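Local coordinates for lipid binding protein (Grifola frondosa, PDB 5H0Q) that binds lipid, probably recognising membrane domains that contain sphingomyelin together with cholesterol, at residues V146-S151 with G180-H185. Residues are numbered along the deposited sequence; the frame is centred on the assembly and turned at random.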
# COMPACT_ATOMS: atom_id res chain seq x y z
N VAL A 146 -2.72 6.18 -6.06
CA VAL A 146 -3.29 4.84 -6.17
C VAL A 146 -4.19 4.80 -7.40
O VAL A 146 -4.82 5.79 -7.76
CB VAL A 146 -4.08 4.40 -4.92
CG1 VAL A 146 -3.15 4.25 -3.74
CG2 VAL A 146 -5.17 5.41 -4.62
N GLU A 147 -4.21 3.65 -8.06
CA GLU A 147 -5.16 3.38 -9.14
C GLU A 147 -5.61 1.94 -9.04
O GLU A 147 -4.78 1.04 -8.91
CB GLU A 147 -4.55 3.61 -10.52
CG GLU A 147 -4.38 5.07 -10.85
CD GLU A 147 -3.91 5.32 -12.29
OE1 GLU A 147 -3.69 4.34 -13.03
OE2 GLU A 147 -3.73 6.50 -12.63
N VAL A 148 -6.93 1.73 -9.11
CA VAL A 148 -7.49 0.39 -9.20
C VAL A 148 -7.91 0.19 -10.65
O VAL A 148 -8.62 1.02 -11.20
CB VAL A 148 -8.70 0.20 -8.27
CG1 VAL A 148 -9.12 -1.27 -8.23
CG2 VAL A 148 -8.41 0.69 -6.86
N ARG A 149 -7.44 -0.89 -11.27
CA ARG A 149 -7.73 -1.20 -12.66
C ARG A 149 -7.88 -2.71 -12.83
O ARG A 149 -7.67 -3.49 -11.91
CB ARG A 149 -6.63 -0.68 -13.59
CG ARG A 149 -6.50 0.84 -13.63
CD ARG A 149 -7.71 1.54 -14.21
NE ARG A 149 -7.47 2.97 -14.43
CZ ARG A 149 -7.60 3.93 -13.51
NH1 ARG A 149 -8.00 3.63 -12.29
NH2 ARG A 149 -7.36 5.20 -13.84
N GLN A 150 -8.26 -3.11 -14.05
CA GLN A 150 -8.31 -4.53 -14.37
C GLN A 150 -6.92 -5.15 -14.23
O GLN A 150 -5.90 -4.51 -14.49
CB GLN A 150 -8.83 -4.75 -15.81
CG GLN A 150 -10.26 -4.35 -16.00
CD GLN A 150 -11.22 -5.48 -15.70
OE1 GLN A 150 -10.83 -6.64 -15.67
NE2 GLN A 150 -12.48 -5.14 -15.47
N SER A 151 -6.90 -6.42 -13.83
CA SER A 151 -5.65 -7.16 -13.75
C SER A 151 -4.88 -7.08 -15.06
O SER A 151 -5.47 -7.16 -16.14
CB SER A 151 -5.93 -8.63 -13.41
OG SER A 151 -4.73 -9.38 -13.39
N GLY A 180 -14.65 -1.36 -10.00
CA GLY A 180 -15.47 -2.46 -9.54
C GLY A 180 -15.96 -2.22 -8.13
O GLY A 180 -16.48 -1.16 -7.79
N ASP A 181 -15.76 -3.22 -7.27
CA ASP A 181 -16.19 -3.14 -5.88
C ASP A 181 -15.09 -2.60 -4.96
O ASP A 181 -15.36 -2.42 -3.76
CB ASP A 181 -16.62 -4.52 -5.36
CG ASP A 181 -17.86 -5.07 -6.06
OD1 ASP A 181 -18.79 -4.31 -6.35
OD2 ASP A 181 -17.89 -6.29 -6.29
N VAL A 182 -13.87 -2.41 -5.48
CA VAL A 182 -12.67 -2.16 -4.68
C VAL A 182 -12.33 -0.68 -4.68
O VAL A 182 -12.44 0.01 -5.71
CB VAL A 182 -11.49 -2.99 -5.21
CG1 VAL A 182 -10.18 -2.62 -4.49
CG2 VAL A 182 -11.78 -4.45 -5.03
N LYS A 183 -11.89 -0.20 -3.53
CA LYS A 183 -11.41 1.15 -3.34
C LYS A 183 -9.98 1.13 -2.83
O LYS A 183 -9.56 0.20 -2.10
CB LYS A 183 -12.28 1.91 -2.35
CG LYS A 183 -13.73 2.04 -2.76
CD LYS A 183 -14.55 2.72 -1.67
CE LYS A 183 -14.96 1.74 -0.58
NZ LYS A 183 -15.95 0.74 -1.06
N ALA A 184 -9.23 2.14 -3.22
CA ALA A 184 -7.88 2.32 -2.73
C ALA A 184 -7.70 3.76 -2.29
O ALA A 184 -8.27 4.68 -2.90
CB ALA A 184 -6.84 1.99 -3.78
N HIS A 185 -6.87 3.92 -1.26
CA HIS A 185 -6.54 5.22 -0.70
C HIS A 185 -5.05 5.23 -0.37
O HIS A 185 -4.54 4.26 0.20
CB HIS A 185 -7.33 5.53 0.58
CG HIS A 185 -6.96 6.84 1.21
ND1 HIS A 185 -7.44 8.04 0.74
CD2 HIS A 185 -6.12 7.14 2.22
CE1 HIS A 185 -6.93 9.02 1.45
NE2 HIS A 185 -6.13 8.50 2.36
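V146 and V148 on strand 146-150 face V182 and A184 on strand 182-185, the two strands running nearly antiparallel (165° between their directions), with axes 6.7 Å apart at closest approach. Here the edge of one beta-sheet meets a second sheet through small apolar side chains that mesh between the two strands. A184 lies against both valines of the other strand: its CB is 3.8 Å from CB of V146 and 3.7 Å from CG2 of V148. V146 reaches past it to the backbone, CG2 resting 3.6 Å from O of A184 while CG1 lies against the carbonyl carbon of H185. With CG1 of V148 anti to the backbone N (chi1 -171°), that methyl meets CG1 of V182 at 4.1 Å, the two side chains crossing at about a right angle. Strand 143-150 is an edge strand of the five-stranded antiparallel sheet, whose L126 and I128 on strand 126-134 extend the apolar layer; strand 182-188 belongs to the mixed sheet, between strands 174-179 and 193-201, the latter adding Y198 and Y200. Strand 174-179 also ties the two sheets by hydrogen bonds, S175 OG to V146 N and S177 OG to V148 N.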